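Ferulic acid esterase, AmCE1/Fae1A (Anaeromyces mucronatus, PDB 5CXX) probably hydrolyses feruloyl esters to release ferulic acid, which it binds in its pocket. Local coordinates at residues D203-E208 with E234-N239; K27-Y32 with M42-P47; D12-K17 with T83-E88. All coordinates share one frame; numbering follows the deposited sequence. Where two conformers were deposited one is given.

The three contacts illustrate how chemistry varies with place in an alpha/beta-hydrolase. Contact 2, partly buried at the sheet's edge, is a hairpin of strands 26-33 and 38-45 held by backbone bonds. Contacts 1 and 3 lack strands and rely on an asparagine amide, on or just after a helix, that binds backbone carbonyls of the facing segment. Contact 1, mostly buried, adds a phenylalanine-leucine CH-pi contact; contact 3, half exposed, adds a tyrosine-carboxylate bond. Contacts 2 and 3 are neighbours, about 6 Å apart at their nearest atoms, whereas contact 1 lies about 23 Å from contact 2 between nearest atoms, across the chain's centre. None shares a helix or strand with another.

Contact 1 (D203-E208 with E234-N239); sequences DEFRAE and EILTRN
R206 and N239 mark the closest approach of the two backbones, their CA atoms 6.6 Å apart, with F205 and L236 next, where an inverse gamma turn centred on F205 lies against the C-terminal end of helix 228-238, whose helical geometry is over by N239. The amide of N239 carries the polar half of the contact. Its ND2 donates to F205 O at 2.9 Å with an N-H...O angle of 161°; the acceptor lies in the amide plane, while the donor stands above the plane of the carbonyl. ND2 also bonds E202 O, so the amide nitrogen grips two carbonyls of the same loop. On its other branch, N239 OD1 accepts from a water at 2.8 Å that also donates to D203 OD1. R206 lays one face of its guanidinium over N239 CB, and a bend at chi3 (61°) swings NE back to D203 O, 3.0 Å away. Beside this polar group, L236 CD2 sits over the centre of the F205 ring, 3.9 Å from the centroid, as a CH-pi contact, and I235 CG2 approaches F205 CD2 obliquely at 3.8 Å. Y167 meets the same phenylalanine edge-to-face, linking the contact to helix 157-168 of the alpha/beta-hydrolase fold. An alanine at N239 would keep CB beside the guanidinium but would probably leave the carbonyls of F205 and E202 without this donor and the water without one acceptor. The chemistry implies a joint in which a neutral amide ties the turn to the helix end through two carbonyls and a water, while L236 and I235 pack on F205.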
loop_
_atom_site.group_PDB
_atom_site.type_symbol
_atom_site.label_atom_id
_atom_site.label_comp_id
_atom_site.label_asym_id
_atom_site.label_seq_id
_atom_site.Cartn_x
_atom_site.Cartn_y
_atom_site.Cartn_z
ATOM N N ASP A 203 0.630 19.541 10.888
ATOM C CA ASP A 203 -0.772 20.024 10.899
ATOM C C ASP A 203 -1.477 19.764 9.587
ATOM O O ASP A 203 -2.719 19.693 9.559
ATOM C CB ASP A 203 -0.822 21.526 11.240
ATOM C CG ASP A 203 -0.707 21.764 12.706
ATOM O OD1 ASP A 203 -0.923 20.832 13.518
ATOM O OD2 ASP A 203 -0.393 22.906 13.075
ATOM N N GLU A 204 -0.712 19.611 8.506
ATOM C CA GLU A 204 -1.278 19.343 7.180
ATOM C C GLU A 204 -1.544 17.869 6.950
ATOM O O GLU A 204 -2.121 17.514 5.899
ATOM C CB GLU A 204 -0.345 19.852 6.086
ATOM C CG GLU A 204 -0.400 21.377 6.000
ATOM C CD GLU A 204 0.844 22.005 5.326
ATOM O OE1 GLU A 204 1.728 21.271 4.811
ATOM O OE2 GLU A 204 0.905 23.239 5.364
ATOM N N PHE A 205 -1.138 17.003 7.892
ATOM C CA PHE A 205 -1.272 15.537 7.669
ATOM C C PHE A 205 -2.697 15.157 8.105
ATOM O O PHE A 205 -2.938 14.712 9.245
ATOM C CB PHE A 205 -0.199 14.802 8.456
ATOM C CG PHE A 205 -0.074 13.332 8.130
ATOM C CD1 PHE A 205 -0.762 12.747 7.079
ATOM C CD2 PHE A 205 0.797 12.577 8.888
ATOM C CE1 PHE A 205 -0.561 11.365 6.809
ATOM C CE2 PHE A 205 1.009 11.208 8.622
ATOM C CZ PHE A 205 0.287 10.611 7.581
ATOM N N ARG A 206 -3.654 15.418 7.222
ATOM C CA ARG A 206 -5.093 15.268 7.502
ATOM C C ARG A 206 -5.826 15.286 6.142
ATOM O O ARG A 206 -5.236 15.641 5.102
ATOM C CB ARG A 206 -5.605 16.382 8.436
ATOM C CG ARG A 206 -5.450 17.777 7.825
ATOM C CD ARG A 206 -6.135 18.852 8.640
ATOM N NE ARG A 206 -5.614 18.974 9.979
ATOM C CZ ARG A 206 -6.348 18.746 11.082
ATOM N NH1 ARG A 206 -7.607 18.299 10.975
ATOM N NH2 ARG A 206 -5.813 18.928 12.274
ATOM N N ALA A 207 -7.093 14.931 6.147
ATOM C CA ALA A 207 -7.895 14.888 4.924
ATOM C C ALA A 207 -9.173 15.601 5.192
ATOM O O ALA A 207 -9.692 15.511 6.306
ATOM C CB ALA A 207 -8.186 13.469 4.586
ATOM N N GLU A 208 -9.713 16.260 4.185
ATOM C CA GLU A 208 -11.027 16.821 4.363
ATOM C C GLU A 208 -12.019 15.655 4.407
ATOM O O GLU A 208 -12.565 15.453 5.509
ATOM C CB GLU A 208 -11.337 17.834 3.275
ATOM C CG GLU A 208 -12.303 18.860 3.730
ATOM C CD GLU A 208 -12.384 20.009 2.773
ATOM O OE1 GLU A 208 -11.442 20.195 1.961
ATOM O OE2 GLU A 208 -13.369 20.730 2.777
ATOM N N GLU A 234 0.769 9.135 16.092
ATOM C CA GLU A 234 0.603 10.231 17.042
ATOM C C GLU A 234 0.107 11.528 16.375
ATOM O O GLU A 234 -0.729 12.227 16.920
ATOM C CB GLU A 234 1.916 10.443 17.791
ATOM C CG GLU A 234 2.128 9.268 18.757
ATOM C CD GLU A 234 3.498 9.228 19.443
ATOM O OE1 GLU A 234 3.735 8.308 20.256
ATOM O OE2 GLU A 234 4.337 10.098 19.171
ATOM N N ILE A 235 0.645 11.849 15.199
ATOM C CA ILE A 235 0.247 13.054 14.493
ATOM C C ILE A 235 -1.205 12.933 14.015
ATOM O O ILE A 235 -1.966 13.829 14.231
ATOM C CB ILE A 235 1.194 13.251 13.241
ATOM C CG1 ILE A 235 2.600 13.620 13.731
ATOM C CG2 ILE A 235 0.611 14.338 12.276
ATOM C CD1 ILE A 235 3.745 13.318 12.678
ATOM N N LEU A 236 -1.575 11.778 13.454
ATOM C CA LEU A 236 -2.961 11.568 12.970
ATOM C C LEU A 236 -3.916 11.692 14.142
ATOM O O LEU A 236 -5.011 12.295 14.035
ATOM C CB LEU A 236 -3.110 10.204 12.316
ATOM C CG LEU A 236 -2.346 10.209 10.966
ATOM C CD1 LEU A 236 -2.436 8.790 10.386
ATOM C CD2 LEU A 236 -3.024 11.162 9.940
ATOM N N THR A 237 -3.514 11.136 15.291
ATOM C CA THR A 237 -4.358 11.213 16.489
ATOM C C THR A 237 -4.537 12.663 16.930
ATOM O O THR A 237 -5.643 13.116 17.235
ATOM C CB THR A 237 -3.728 10.398 17.675
ATOM O OG1 THR A 237 -3.632 9.036 17.274
ATOM C CG2 THR A 237 -4.619 10.464 18.921
ATOM N N ARG A 238 -3.446 13.408 16.993
ATOM C CA ARG A 238 -3.479 14.861 17.352
ATOM C C ARG A 238 -4.408 15.619 16.379
ATOM O O ARG A 238 -5.118 16.599 16.785
ATOM C CB ARG A 238 -2.052 15.441 17.236
ATOM C CG ARG A 238 -1.385 16.245 18.295
ATOM C CD ARG A 238 0.178 16.379 17.907
ATOM N NE ARG A 238 0.972 15.464 18.743
ATOM C CZ ARG A 238 2.070 14.831 18.340
ATOM N NH1 ARG A 238 2.501 15.033 17.098
ATOM N NH2 ARG A 238 2.729 13.975 19.150
ATOM N N ASN A 239 -4.452 15.147 15.134
ATOM C CA ASN A 239 -5.211 15.831 14.099
ATOM C C ASN A 239 -6.606 15.317 13.963
ATOM O O ASN A 239 -7.282 15.680 13.032
ATOM C CB ASN A 239 -4.499 15.713 12.766
ATOM C CG ASN A 239 -3.225 16.532 12.706
ATOM O OD1 ASN A 239 -2.930 17.356 13.576
ATOM N ND2 ASN A 239 -2.460 16.319 11.637
HETATM O O HOH W 1 -0.336 18.269 13.946
#

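Contact 2 (K27-Y32 with M42-P47); sequences KKITYY and MNVILP. With SO4 (sulfate ion), chain E.
I29 and M42 form one hydrogen-bonded antiparallel pair, I29 N reaching M42 O at 2.8 Å and M42 N reaching I29 O at 2.9 Å. K27 and V44 repeat the arrangement two residues along, with V44 N to K27 O at 2.9 Å and K27 N donating in turn to V44 O. Between them K28 and N43 make the non-hydrogen-bonded pair, where the backbones draw closer and the N43 amide oxygen reaches across to the partner strand: OD1 lies 3.5 Å from K28 CA. On the face shared by I29, M42 and V44, I29 CG1 touches V44 CG2 at 3.8 Å. M42 holds its CG between the backbone N and the carbonyl carbon (chi1 55°); beyond CG the chain is extended, and the M42 and Y31 side chains cross at about a right angle. M42 CG comes within 3.8 Å of Y31 CE1, and SD stands 4.6 Å from the centroid of the Y31 ring, 39° off its normal, an oblique Met-aromatic contact. These strands are the opening beta hairpin of the alpha/beta-hydrolase sheet, with 26-33 at its outer edge and 38-45 passing the pattern inward to strand 95-99 through N43 and L98. Helix 125-140 covers the apolar face: Y136 meets both I29 and M42, V132 and I133 pack on Y31, and the Y31 hydroxyl is bonded to E128 and R40. On the face of K28 and N43, D70 takes a salt bridge from K28 NZ and a hydrogen bond from N43 ND2, while E69 gives the same lysine a second carboxylate. Farther along strand 26-33, Y32 N donates to O2 of a sulfate ion at 2.7 Å, probably from the crystallisation liquor.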
loop_
_atom_site.group_PDB
_atom_site.type_symbol
_atom_site.label_atom_id
_atom_site.label_comp_id
_atom_site.label_asym_id
_atom_site.label_seq_id
_atom_site.Cartn_x
_atom_site.Cartn_y
_atom_site.Cartn_z
ATOM N N LYS A 27 0.138 -11.263 -13.632
ATOM C CA LYS A 27 0.544 -11.057 -15.021
ATOM C C LYS A 27 1.264 -9.732 -15.113
ATOM O O LYS A 27 0.714 -8.699 -14.657
ATOM C CB LYS A 27 -0.667 -11.029 -15.937
ATOM C CG LYS A 27 -0.340 -10.713 -17.389
ATOM C CD LYS A 27 0.243 -11.888 -18.132
ATOM C CE LYS A 27 0.576 -11.515 -19.592
ATOM N NZ LYS A 27 1.461 -10.289 -19.546
ATOM N N LYS A 28 2.469 -9.731 -15.700
ATOM C CA LYS A 28 3.196 -8.475 -15.799
ATOM C C LYS A 28 2.815 -7.696 -17.050
ATOM O O LYS A 28 2.852 -8.234 -18.196
ATOM C CB LYS A 28 4.713 -8.720 -15.773
ATOM C CG LYS A 28 5.472 -7.382 -15.539
ATOM C CD LYS A 28 6.986 -7.610 -15.279
ATOM C CE LYS A 28 7.228 -8.339 -13.942
ATOM N NZ LYS A 28 8.705 -8.291 -13.630
ATOM N N ILE A 29 2.349 -6.481 -16.805
ATOM C CA ILE A 29 1.867 -5.597 -17.837
ATOM C C ILE A 29 2.877 -4.500 -18.117
ATOM O O ILE A 29 3.421 -3.879 -17.177
ATOM C CB ILE A 29 0.499 -4.955 -17.371
ATOM C CG1 ILE A 29 -0.556 -6.058 -17.096
ATOM C CG2 ILE A 29 0.014 -3.872 -18.372
ATOM C CD1 ILE A 29 -0.699 -7.052 -18.208
ATOM N N THR A 30 3.146 -4.225 -19.400
ATOM C CA THR A 30 4.011 -3.139 -19.839
ATOM C C THR A 30 3.124 -2.047 -20.418
ATOM O O THR A 30 2.248 -2.360 -21.268
ATOM C CB THR A 30 5.029 -3.664 -20.905
ATOM O OG1 THR A 30 5.759 -4.751 -20.314
ATOM C CG2 THR A 30 6.052 -2.598 -21.247
ATOM N N TYR A 31 3.323 -0.804 -19.993
ATOM C CA TYR A 31 2.408 0.275 -20.396
ATOM C C TYR A 31 3.200 1.587 -20.454
ATOM O O TYR A 31 4.258 1.745 -19.788
ATOM C CB TYR A 31 1.196 0.431 -19.425
ATOM C CG TYR A 31 1.633 0.908 -18.056
ATOM C CD1 TYR A 31 2.135 -0.007 -17.113
ATOM C CD2 TYR A 31 1.608 2.277 -17.747
ATOM C CE1 TYR A 31 2.612 0.444 -15.811
ATOM C CE2 TYR A 31 2.038 2.726 -16.464
ATOM C CZ TYR A 31 2.575 1.808 -15.549
ATOM O OH TYR A 31 2.993 2.331 -14.331
ATOM N N TYR A 32 2.750 2.532 -21.266
ATOM C CA TYR A 32 3.535 3.767 -21.391
ATOM C C TYR A 32 3.056 4.820 -20.386
ATOM O O TYR A 32 1.864 5.053 -20.319
ATOM C CB TYR A 32 3.448 4.346 -22.841
ATOM C CG TYR A 32 4.360 5.540 -23.033
ATOM C CD1 TYR A 32 5.719 5.378 -23.321
ATOM C CD2 TYR A 32 3.895 6.842 -22.823
ATOM C CE1 TYR A 32 6.560 6.468 -23.393
ATOM C CE2 TYR A 32 4.688 7.918 -22.894
ATOM C CZ TYR A 32 6.087 7.747 -23.194
ATOM O OH TYR A 32 6.907 8.839 -23.296
ATOM N N MET A 42 3.915 -3.155 -14.371
ATOM C CA MET A 42 3.181 -3.398 -13.109
ATOM C C MET A 42 2.654 -4.840 -13.189
ATOM O O MET A 42 2.426 -5.354 -14.289
ATOM C CB MET A 42 1.975 -2.432 -12.880
ATOM C CG MET A 42 0.975 -2.452 -14.050
ATOM S SD MET A 42 -0.162 -1.079 -13.664
ATOM C CE MET A 42 -1.209 -1.083 -15.157
ATOM N N ASN A 43 2.438 -5.483 -12.025
ATOM C CA ASN A 43 1.699 -6.742 -12.037
ATOM C C ASN A 43 0.240 -6.478 -11.804
ATOM O O ASN A 43 -0.152 -5.723 -10.896
ATOM C CB ASN A 43 2.202 -7.674 -10.959
ATOM C CG ASN A 43 3.567 -8.241 -11.314
ATOM O OD1 ASN A 43 3.725 -8.872 -12.358
ATOM N ND2 ASN A 43 4.569 -7.986 -10.469
ATOM N N VAL A 44 -0.567 -7.140 -12.614
ATOM C CA VAL A 44 -2.000 -7.181 -12.381
ATOM C C VAL A 44 -2.390 -8.605 -11.985
ATOM O O VAL A 44 -2.118 -9.555 -12.722
ATOM C CB VAL A 44 -2.779 -6.718 -13.628
ATOM C CG1 VAL A 44 -4.309 -6.831 -13.400
ATOM C CG2 VAL A 44 -2.416 -5.256 -13.935
ATOM N N ILE A 45 -3.082 -8.711 -10.858
ATOM C CA ILE A 45 -3.506 -10.010 -10.316
ATOM C C ILE A 45 -5.043 -10.027 -10.321
ATOM O O ILE A 45 -5.684 -9.404 -9.453
ATOM C CB ILE A 45 -2.927 -10.188 -8.921
ATOM C CG1 ILE A 45 -1.380 -10.111 -8.934
ATOM C CG2 ILE A 45 -3.470 -11.521 -8.303
ATOM C CD1 ILE A 45 -0.831 -9.655 -7.506
ATOM N N LEU A 46 -5.611 -10.677 -11.325
ATOM C CA LEU A 46 -7.073 -10.798 -11.413
ATOM C C LEU A 46 -7.576 -11.865 -10.466
ATOM O O LEU A 46 -6.887 -12.833 -10.227
ATOM C CB LEU A 46 -7.470 -11.126 -12.848
ATOM C CG LEU A 46 -7.055 -10.026 -13.844
ATOM C CD1 LEU A 46 -7.328 -10.476 -15.296
ATOM C CD2 LEU A 46 -7.671 -8.595 -13.542
ATOM N N PRO A 47 -8.798 -11.695 -9.948
ATOM C CA PRO A 47 -9.314 -12.669 -8.986
ATOM C C PRO A 47 -9.570 -14.012 -9.682
ATOM O O PRO A 47 -9.750 -14.076 -10.886
ATOM C CB PRO A 47 -10.620 -12.030 -8.492
ATOM C CG PRO A 47 -11.072 -11.212 -9.669
ATOM C CD PRO A 47 -9.726 -10.580 -10.147
HETATM S S SO4 E . -0.409 1.706 -23.550
HETATM O O1 SO4 E . -1.290 2.511 -22.651
HETATM O O2 SO4 E . 0.963 1.809 -23.146
HETATM O O3 SO4 E . -0.561 2.291 -24.877
HETATM O O4 SO4 E . -0.745 0.262 -23.622
#

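Contact 3 (D12-K17 with T83-E88); sequences DKYRTK and TNLLKE
Y14 meets helix 77-87 through ring atom CD1, which comes 3.9 Å from N84 CB and 4.1 Å from L85 CD2, both obliquely. Its hydroxyl goes further, reaching the carboxylate of E88 tip to tip: OH donates to OE1 at 2.5 Å, a short bond that meets the oxygen on its syn side. OE1 lies at the edge of the ring, near its plane, while the carboxylate itself is turned 83° from that ring. The E88 chain can span the distance because CD is anti to CA (chi2 -175°), which stretches the side chain toward the phenol. R90 forms a salt bridge with the same OE1, and its charge would probably favour an ionised carboxylate; K13 NZ, 4.8 Å from E88 OE2, may add a weaker long-range attraction.

The second grip is the amide of N84, which ties helix 77-87, a helix that flanks the sheet of the alpha/beta-hydrolase fold, to the weakly bonded helix 12-15 near the N-terminus and the loop that follows it. N84 ND2 donates to Y14 O at 3.0 Å, with an N-H...O angle of 167°, and to T16 O at 2.9 Å, less straight. Both oxygens lie near the amide plane, although the nitrogen stands above the plane of each carbonyl. With OD1 bonded to the hydroxyl of Y23, the amide is fixed against rotation at both branches. Within 12-17, T16 OG1 donates to D12 O at 2.8 Å, which probably helps hold the turn that presents T16 O to N84. Helix 255-266 closes the apolar side, where Y263 meets the ring of Y14 and touches L85.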
loop_
_atom_site.group_PDB
_atom_site.type_symbol
_atom_site.label_atom_id
_atom_site.label_comp_id
_atom_site.label_asym_id
_atom_site.label_seq_id
_atom_site.Cartn_x
_atom_site.Cartn_y
_atom_site.Cartn_z
ATOM N N ASP A 12 -0.512 -18.258 10.469
ATOM C CA ASP A 12 0.131 -18.871 9.318
ATOM C C ASP A 12 -0.847 -19.346 8.272
ATOM O O ASP A 12 -0.568 -19.267 7.080
ATOM C CB ASP A 12 1.022 -20.043 9.765
ATOM C CG ASP A 12 2.312 -19.572 10.447
ATOM O OD1 ASP A 12 2.721 -18.391 10.275
ATOM O OD2 ASP A 12 2.924 -20.387 11.162
ATOM N N LYS A 13 -2.013 -19.851 8.671
ATOM C CA LYS A 13 -2.891 -20.384 7.671
ATOM C C LYS A 13 -3.510 -19.351 6.716
ATOM O O LYS A 13 -4.004 -19.733 5.648
ATOM C CB LYS A 13 -3.995 -21.212 8.312
ATOM C CG LYS A 13 -4.929 -20.397 9.136
ATOM C CD LYS A 13 -6.047 -21.279 9.755
ATOM C CE LYS A 13 -6.875 -20.461 10.725
ATOM N NZ LYS A 13 -8.055 -21.242 11.244
ATOM N N TYR A 14 -3.494 -18.057 7.046
ATOM C CA TYR A 14 -4.018 -17.093 6.110
ATOM C C TYR A 14 -2.910 -16.599 5.173
ATOM O O TYR A 14 -3.206 -16.218 4.030
ATOM C CB TYR A 14 -4.637 -15.884 6.847
ATOM C CG TYR A 14 -5.894 -16.317 7.499
ATOM C CD1 TYR A 14 -7.040 -16.469 6.752
ATOM C CD2 TYR A 14 -5.916 -16.588 8.875
ATOM C CE1 TYR A 14 -8.201 -16.921 7.363
ATOM C CE2 TYR A 14 -7.089 -17.030 9.504
ATOM C CZ TYR A 14 -8.196 -17.190 8.732
ATOM O OH TYR A 14 -9.327 -17.638 9.369
ATOM N N ARG A 15 -1.633 -16.624 5.593
ATOM C CA ARG A 15 -0.579 -16.122 4.703
ATOM C C ARG A 15 0.095 -17.207 3.870
ATOM O O ARG A 15 1.033 -16.940 3.124
ATOM C CB ARG A 15 0.490 -15.357 5.494
ATOM C CG ARG A 15 1.098 -16.200 6.651
ATOM C CD ARG A 15 2.175 -15.319 7.393
ATOM N NE ARG A 15 3.379 -15.117 6.548
ATOM C CZ ARG A 15 4.532 -14.662 7.038
ATOM N NH1 ARG A 15 4.589 -14.302 8.332
ATOM N NH2 ARG A 15 5.611 -14.539 6.250
ATOM N N THR A 16 -0.396 -18.442 4.020
ATOM C CA THR A 16 0.132 -19.638 3.329
ATOM C C THR A 16 -0.910 -20.111 2.300
ATOM O O THR A 16 -2.140 -20.156 2.612
ATOM C CB THR A 16 0.411 -20.761 4.391
ATOM O OG1 THR A 16 1.407 -20.242 5.292
ATOM C CG2 THR A 16 0.970 -22.034 3.747
ATOM N N LYS A 17 -0.444 -20.528 1.119
ATOM C CA LYS A 17 -1.343 -21.203 0.187
ATOM C C LYS A 17 -1.743 -22.564 0.736
ATOM O O LYS A 17 -0.893 -23.352 1.127
ATOM C CB LYS A 17 -0.693 -21.377 -1.202
ATOM C CG LYS A 17 -0.526 -19.960 -1.826
ATOM C CD LYS A 17 0.115 -20.168 -3.238
ATOM C CE LYS A 17 0.302 -18.843 -3.963
ATOM N NZ LYS A 17 1.031 -19.103 -5.299
ATOM N N THR A 83 -7.473 -14.366 -0.859
ATOM C CA THR A 83 -8.220 -15.608 -1.168
ATOM C C THR A 83 -8.632 -16.365 0.082
ATOM O O THR A 83 -9.750 -16.834 0.209
ATOM C CB THR A 83 -7.350 -16.503 -2.102
ATOM O OG1 THR A 83 -7.329 -15.861 -3.368
ATOM C CG2 THR A 83 -7.942 -17.936 -2.241
ATOM N N ASN A 84 -7.701 -16.483 1.018
ATOM C CA ASN A 84 -7.988 -17.258 2.215
ATOM C C ASN A 84 -9.053 -16.552 3.050
ATOM O O ASN A 84 -9.883 -17.233 3.665
ATOM C CB ASN A 84 -6.702 -17.489 3.024
ATOM C CG ASN A 84 -5.808 -18.550 2.366
ATOM O OD1 ASN A 84 -6.316 -19.440 1.637
ATOM N ND2 ASN A 84 -4.502 -18.503 2.642
ATOM N N LEU A 85 -9.033 -15.214 3.065
ATOM C CA LEU A 85 -10.131 -14.491 3.756
ATOM C C LEU A 85 -11.428 -14.629 2.986
ATOM O O LEU A 85 -12.511 -14.796 3.594
ATOM C CB LEU A 85 -9.774 -13.009 3.953
ATOM C CG LEU A 85 -8.695 -12.717 4.997
ATOM C CD1 LEU A 85 -8.165 -11.248 4.882
ATOM C CD2 LEU A 85 -9.252 -13.025 6.427
ATOM N N LEU A 86 -11.349 -14.550 1.656
ATOM C CA LEU A 86 -12.578 -14.681 0.835
ATOM C C LEU A 86 -13.304 -15.994 1.109
ATOM O O LEU A 86 -14.554 -16.070 1.184
ATOM C CB LEU A 86 -12.181 -14.550 -0.666
ATOM C CG LEU A 86 -13.320 -14.910 -1.635
ATOM C CD1 LEU A 86 -14.460 -13.895 -1.494
ATOM C CD2 LEU A 86 -12.698 -14.854 -3.055
ATOM N N LYS A 87 -12.526 -17.053 1.245
ATOM C CA LYS A 87 -13.083 -18.412 1.427
ATOM C C LYS A 87 -13.860 -18.513 2.741
ATOM O O LYS A 87 -14.744 -19.368 2.872
ATOM C CB LYS A 87 -11.956 -19.464 1.389
ATOM C CG LYS A 87 -11.544 -20.017 0.003
ATOM C CD LYS A 87 -12.678 -20.038 -1.063
ATOM C CE LYS A 87 -12.399 -20.957 -2.302
ATOM N NZ LYS A 87 -11.768 -22.309 -2.075
ATOM N N GLU A 88 -13.553 -17.635 3.700
ATOM C CA GLU A 88 -14.259 -17.588 4.979
ATOM C C GLU A 88 -15.303 -16.464 5.019
ATOM O O GLU A 88 -15.963 -16.219 6.056
ATOM C CB GLU A 88 -13.266 -17.444 6.101
ATOM C CG GLU A 88 -12.379 -18.652 6.217
ATOM C CD GLU A 88 -11.471 -18.580 7.395
ATOM O OE1 GLU A 88 -11.519 -17.565 8.109
ATOM O OE2 GLU A 88 -10.709 -19.532 7.612
#